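Local coordinates for hypothetical protein TT1465 (Thermus thermophilus, PDB 1WEK) that is of unknown function but belongs to the SLOG clan and folds as a Rossmann-like alpha/beta protein, with six copies in the assembly, at residues A54-Y59 / V80-R86; V136-G140 / G171-G175. The contacts are given in a common frame with arbitrary orientation. Numbering follows the deposited sequence.

In the fold
Both contacts gather at the C-terminal edge of the central parallel sheet, on neighbouring parts of a Rossmann-like fold. Contact 1 pairs two crossover helices, 53-68 and 79-90; contact 2 seats the exit of strand 132-137 against the start of helix 170-185. Their centres lie about 14 Å apart, and Leu138 bridges them: its CD1 atom packs 3.3 Å from Val80 CG1, 3.9 Å from Val84 CG2 and 4.1 Å from Gly58 CA. Along the chain the two follow one another without interleaving. A phosphate ion, probably from the crystallisation liquor, sits about 4 Å from Gly140 at the nearest atoms, beside contact 2, and may mark a pocket there.

Contact 1 of 2, residues A54-Y59 / V80-R86; sequences AYEAGY and VMEAVNR
Build 54-59 and 80-86 as two regular alpha-helical pieces running nearly parallel, 25° between their directions (signed crossing angle -25°), with their axes only 7.4 Å apart at closest approach. The CA register is Tyr55 to Val80 (4.8 Å), Gly58 to Val84 (4.8 Å) and Tyr59 to Ala83 (4.5 Å). Ala54 starts the interface with its CB 3.7 Å from Val80 CG2. Tyr55, chi1 t, lays its ring over Ala83: the Ala83 CB sits 3.3 Å from the ring centroid, 4° off the normal, a CH-pi contact. The Tyr55 OH takes a weak hydrogen bond from Arg86 NH1 (3.5 Å); the extended arginine has its stronger partner in Glu90, to which its NE forms a salt bridge. Gly58 permits the short spacing, since an ideal CB here would come 2.9 Å from Val80 CG1, a clash. Its O receives a CA-H...O contact from Val84 CA at 3.5 Å, and Tyr59 CA returns one to Ala83 O, also 3.5 Å. Tyr59, chi1 t as well, brings CE2 to 3.8 Å from Arg86 CG, at the ring edge, while its OH hydrogen-bonds Glu90. Such glycine- and alanine-mediated close packing here joins the crossover helices of successive beta-alpha-beta units that share strand 71-74 in a Rossmann-like fold.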
loop_
_atom_site.group_PDB
_atom_site.type_symbol
_atom_site.label_atom_id
_atom_site.label_comp_id
_atom_site.label_asym_id
_atom_site.label_seq_id
_atom_site.Cartn_x
_atom_site.Cartn_y
_atom_site.Cartn_z
ATOM N N ALA A 54 -4.763 -33.577 -30.252
ATOM C CA ALA A 54 -4.563 -32.248 -29.687
ATOM C C ALA A 54 -3.206 -32.142 -29.012
ATOM O O ALA A 54 -2.564 -31.096 -29.055
ATOM C CB ALA A 54 -5.655 -31.942 -28.696
ATOM N N TYR A 55 -2.757 -33.232 -28.400
ATOM C CA TYR A 55 -1.483 -33.235 -27.704
ATOM C C TYR A 55 -0.330 -33.172 -28.694
ATOM O O TYR A 55 0.578 -32.355 -28.558
ATOM C CB TYR A 55 -1.356 -34.501 -26.865
ATOM C CG TYR A 55 -0.116 -34.530 -26.002
ATOM C CD1 TYR A 55 -0.180 -34.185 -24.654
ATOM C CD2 TYR A 55 1.122 -34.904 -26.531
ATOM C CE1 TYR A 55 0.951 -34.215 -23.846
ATOM C CE2 TYR A 55 2.264 -34.936 -25.733
ATOM C CZ TYR A 55 2.167 -34.590 -24.391
ATOM O OH TYR A 55 3.283 -34.610 -23.593
ATOM N N GLU A 56 -0.368 -34.036 -29.700
ATOM C CA GLU A 56 0.693 -34.061 -30.689
ATOM C C GLU A 56 0.778 -32.703 -31.378
ATOM O O GLU A 56 1.863 -32.133 -31.516
ATOM C CB GLU A 56 0.450 -35.176 -31.717
ATOM C CG GLU A 56 0.379 -36.575 -31.093
ATOM C CD GLU A 56 1.450 -36.802 -30.021
ATOM O OE1 GLU A 56 2.661 -36.678 -30.330
ATOM O OE2 GLU A 56 1.076 -37.106 -28.864
ATOM N N ALA A 57 -0.371 -32.182 -31.790
ATOM C CA ALA A 57 -0.413 -30.886 -32.455
ATOM C C ALA A 57 0.190 -29.833 -31.530
ATOM O O ALA A 57 0.949 -28.966 -31.966
ATOM C CB ALA A 57 -1.849 -30.524 -32.801
ATOM N N GLY A 58 -0.152 -29.926 -30.249
ATOM C CA GLY A 58 0.356 -28.981 -29.273
ATOM C C GLY A 58 1.868 -29.094 -29.169
ATOM O O GLY A 58 2.574 -28.073 -29.063
ATOM N N TYR A 59 2.374 -30.329 -29.210
ATOM C CA TYR A 59 3.812 -30.506 -29.127
ATOM C C TYR A 59 4.477 -29.817 -30.319
ATOM O O TYR A 59 5.439 -29.090 -30.135
ATOM C CB TYR A 59 4.205 -31.986 -29.076
ATOM C CG TYR A 59 5.699 -32.158 -28.938
ATOM C CD1 TYR A 59 6.532 -32.098 -30.057
ATOM C CD2 TYR A 59 6.293 -32.279 -27.683
ATOM C CE1 TYR A 59 7.912 -32.143 -29.929
ATOM C CE2 TYR A 59 7.678 -32.324 -27.545
ATOM C CZ TYR A 59 8.479 -32.248 -28.674
ATOM O OH TYR A 59 9.846 -32.211 -28.543
ATOM N N VAL A 80 -2.723 -30.693 -23.330
ATOM C CA VAL A 80 -2.166 -29.861 -24.370
ATOM C C VAL A 80 -1.217 -28.797 -23.844
ATOM O O VAL A 80 -0.286 -28.388 -24.544
ATOM C CB VAL A 80 -3.271 -29.176 -25.193
ATOM C CG1 VAL A 80 -2.640 -28.373 -26.328
ATOM C CG2 VAL A 80 -4.210 -30.217 -25.762
HETATM N N MSE A 81 -1.443 -28.335 -22.620
HETATM C CA MSE A 81 -0.561 -27.318 -22.087
HETATM C C MSE A 81 0.798 -27.973 -21.910
HETATM O O MSE A 81 1.814 -27.436 -22.341
HETATM C CB MSE A 81 -1.103 -26.763 -20.764
HETATM C CG MSE A 81 -2.433 -26.010 -20.923
HETATM SE SE MSE A 81 -3.266 -25.564 -19.209
HETATM C CE MSE A 81 -4.156 -27.260 -18.903
ATOM N N GLU A 82 0.809 -29.157 -21.311
ATOM C CA GLU A 82 2.051 -29.873 -21.110
ATOM C C GLU A 82 2.770 -30.059 -22.449
ATOM O O GLU A 82 3.934 -29.690 -22.587
ATOM C CB GLU A 82 1.779 -31.228 -20.462
ATOM C CG GLU A 82 3.021 -32.081 -20.284
ATOM C CD GLU A 82 2.848 -33.127 -19.200
ATOM O OE1 GLU A 82 3.858 -33.739 -18.806
ATOM O OE2 GLU A 82 1.706 -33.338 -18.736
ATOM N N ALA A 83 2.068 -30.606 -23.440
ATOM C CA ALA A 83 2.670 -30.818 -24.750
ATOM C C ALA A 83 3.255 -29.522 -25.306
ATOM O O ALA A 83 4.360 -29.523 -25.857
ATOM C CB ALA A 83 1.645 -31.385 -25.721
ATOM N N VAL A 84 2.515 -28.418 -25.176
ATOM C CA VAL A 84 3.006 -27.141 -25.685
ATOM C C VAL A 84 4.265 -26.679 -24.951
ATOM O O VAL A 84 5.190 -26.192 -25.583
ATOM C CB VAL A 84 1.953 -26.021 -25.571
ATOM C CG1 VAL A 84 2.581 -24.685 -26.004
ATOM C CG2 VAL A 84 0.734 -26.351 -26.432
ATOM N N ASN A 85 4.290 -26.809 -23.624
ATOM C CA ASN A 85 5.470 -26.424 -22.838
ATOM C C ASN A 85 6.640 -27.348 -23.192
ATOM O O ASN A 85 7.797 -26.915 -23.290
ATOM C CB ASN A 85 5.208 -26.556 -21.339
ATOM C CG ASN A 85 4.339 -25.447 -20.783
ATOM O OD1 ASN A 85 3.278 -25.706 -20.225
ATOM N ND2 ASN A 85 4.798 -24.208 -20.907
ATOM N N ARG A 86 6.329 -28.633 -23.363
ATOM C CA ARG A 86 7.335 -29.632 -23.692
ATOM C C ARG A 86 7.986 -29.369 -25.042
ATOM O O ARG A 86 9.207 -29.419 -25.171
ATOM C CB ARG A 86 6.714 -31.023 -23.698
ATOM C CG ARG A 86 7.741 -32.149 -23.749
ATOM C CD ARG A 86 7.051 -33.507 -23.701
ATOM N NE ARG A 86 7.996 -34.605 -23.552
ATOM C CZ ARG A 86 7.637 -35.882 -23.458
ATOM N NH1 ARG A 86 6.352 -36.212 -23.499
ATOM N NH2 ARG A 86 8.561 -36.826 -23.325
#

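Contact 2 of 2, residues V136-G140 / G171-G175; sequences VFLPG and GYWEG
In this Rossmann-like fold the segment 136-140 is the C-terminal exit of parallel strand 132-137, where Pro139 and Gly140 open the PGGxGTxxE signature of the family. Val136 and Phe137 are extended; a loop follows, Pro139 at phi/psi -46/136 and Gly140 at -159/-168. Facing it, 171-175 is the first part of helix 170-185, Pro139 and Tyr172 being the residues whose CA atoms are nearest (6.5 Å). Apolar contacts come from two aromatic side chains of the helix: Trp173 CZ2 lies 3.9 Å from Phe137 CB, and Tyr172 CZ 3.6 Å from Pro139 CB. Trp173, its CA-to-CB bond sideways and chi1 m, brings its indole up to the strand end; CZ2 also makes close van der Waals contacts with Phe137 O (3.6 Å) and, at the ring edge, Leu138 O (3.4 Å), while NE1 hydrogen-bonds Leu168 O of strand 165-168. Leu138 points away from this helix and packs on Val80 and Val84 of helix 79-90. The CH-pi contact belongs to Tyr172, chi1 t, its ring flat against Pro139, whose CB is 3.3 Å from the ring centroid, 3° off the normal. At the subunit interface Phe182 of the second subunit meets the Tyr172 ring edge-to-face, and Trp179 NE1 of that subunit hydrogen-bonds Tyr172 O. One hydrogen bond joins the segments, donated by Tyr172 OH to Gly140 O at 2.7 Å, the acceptor near the ring plane.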
loop_
_atom_site.group_PDB
_atom_site.type_symbol
_atom_site.label_atom_id
_atom_site.label_comp_id
_atom_site.label_asym_id
_atom_site.label_seq_id
_atom_site.Cartn_x
_atom_site.Cartn_y
_atom_site.Cartn_z
ATOM N N VAL A 136 -3.133 -18.703 -29.231
ATOM C CA VAL A 136 -3.462 -19.912 -29.976
ATOM C C VAL A 136 -4.366 -20.813 -29.117
ATOM O O VAL A 136 -4.008 -21.213 -28.007
ATOM C CB VAL A 136 -2.195 -20.709 -30.363
ATOM C CG1 VAL A 136 -2.559 -21.802 -31.375
ATOM C CG2 VAL A 136 -1.130 -19.762 -30.962
ATOM N N PHE A 137 -5.538 -21.139 -29.634
ATOM C CA PHE A 137 -6.452 -22.008 -28.895
ATOM C C PHE A 137 -6.571 -23.400 -29.523
ATOM O O PHE A 137 -7.067 -23.551 -30.640
ATOM C CB PHE A 137 -7.816 -21.323 -28.776
ATOM C CG PHE A 137 -7.760 -20.033 -27.990
ATOM C CD1 PHE A 137 -7.387 -18.845 -28.604
ATOM C CD2 PHE A 137 -7.961 -20.036 -26.618
ATOM C CE1 PHE A 137 -7.201 -17.672 -27.863
ATOM C CE2 PHE A 137 -7.777 -18.861 -25.858
ATOM C CZ PHE A 137 -7.391 -17.677 -26.489
ATOM N N LEU A 138 -6.085 -24.415 -28.806
ATOM C CA LEU A 138 -6.163 -25.792 -29.294
ATOM C C LEU A 138 -7.397 -26.447 -28.673
ATOM O O LEU A 138 -7.983 -25.898 -27.738
ATOM C CB LEU A 138 -4.888 -26.561 -28.901
ATOM C CG LEU A 138 -3.605 -26.156 -29.637
ATOM C CD1 LEU A 138 -2.425 -26.051 -28.664
ATOM C CD2 LEU A 138 -3.316 -27.172 -30.724
ATOM N N PRO A 139 -7.852 -27.593 -29.218
ATOM C CA PRO A 139 -9.031 -28.203 -28.589
ATOM C C PRO A 139 -8.845 -28.221 -27.072
ATOM O O PRO A 139 -7.749 -28.539 -26.565
ATOM C CB PRO A 139 -9.046 -29.603 -29.185
ATOM C CG PRO A 139 -8.618 -29.337 -30.612
ATOM C CD PRO A 139 -7.491 -28.303 -30.461
ATOM N N GLY A 140 -9.907 -27.845 -26.368
ATOM C CA GLY A 140 -9.910 -27.795 -24.917
ATOM C C GLY A 140 -11.357 -27.835 -24.424
ATOM O O GLY A 140 -12.278 -28.133 -25.203
ATOM N N GLY A 171 -12.615 -28.693 -37.406
ATOM C CA GLY A 171 -13.740 -29.536 -37.055
ATOM C C GLY A 171 -14.102 -29.501 -35.585
ATOM O O GLY A 171 -15.252 -29.725 -35.211
ATOM N N TYR A 172 -13.123 -29.211 -34.741
ATOM C CA TYR A 172 -13.365 -29.167 -33.309
ATOM C C TYR A 172 -14.139 -27.912 -32.894
ATOM O O TYR A 172 -15.055 -27.980 -32.073
ATOM C CB TYR A 172 -12.040 -29.221 -32.555
ATOM C CG TYR A 172 -12.196 -29.486 -31.079
ATOM C CD1 TYR A 172 -12.172 -30.782 -30.580
ATOM C CD2 TYR A 172 -12.376 -28.434 -30.177
ATOM C CE1 TYR A 172 -12.317 -31.027 -29.218
ATOM C CE2 TYR A 172 -12.524 -28.666 -28.821
ATOM C CZ TYR A 172 -12.488 -29.964 -28.344
ATOM O OH TYR A 172 -12.587 -30.194 -26.992
ATOM N N TRP A 173 -13.778 -26.772 -33.471
ATOM C CA TRP A 173 -14.420 -25.501 -33.148
ATOM C C TRP A 173 -15.691 -25.196 -33.934
ATOM O O TRP A 173 -16.431 -24.258 -33.606
ATOM C CB TRP A 173 -13.422 -24.374 -33.380
ATOM C CG TRP A 173 -12.240 -24.491 -32.517
ATOM C CD1 TRP A 173 -11.042 -25.074 -32.826
ATOM C CD2 TRP A 173 -12.145 -24.066 -31.157
ATOM N NE1 TRP A 173 -10.205 -25.036 -31.738
ATOM C CE2 TRP A 173 -10.857 -24.423 -30.698
ATOM C CE3 TRP A 173 -13.026 -23.421 -30.278
ATOM C CZ2 TRP A 173 -10.429 -24.156 -29.399
ATOM C CZ3 TRP A 173 -12.603 -23.153 -28.990
ATOM C CH2 TRP A 173 -11.311 -23.521 -28.560
ATOM N N GLU A 174 -15.933 -25.988 -34.974
ATOM C CA GLU A 174 -17.074 -25.814 -35.859
ATOM C C GLU A 174 -18.358 -25.429 -35.151
ATOM O O GLU A 174 -18.976 -24.430 -35.503
ATOM C CB GLU A 174 -17.302 -27.083 -36.683
ATOM C CG GLU A 174 -18.189 -26.869 -37.898
ATOM C CD GLU A 174 -17.741 -25.671 -38.734
ATOM O OE1 GLU A 174 -16.511 -25.428 -38.831
ATOM O OE2 GLU A 174 -18.614 -24.981 -39.303
ATOM N N GLY A 175 -18.765 -26.218 -34.165
ATOM C CA GLY A 175 -19.984 -25.896 -33.442
ATOM C C GLY A 175 -19.968 -24.498 -32.835
ATOM O O GLY A 175 -20.924 -23.743 -32.994
#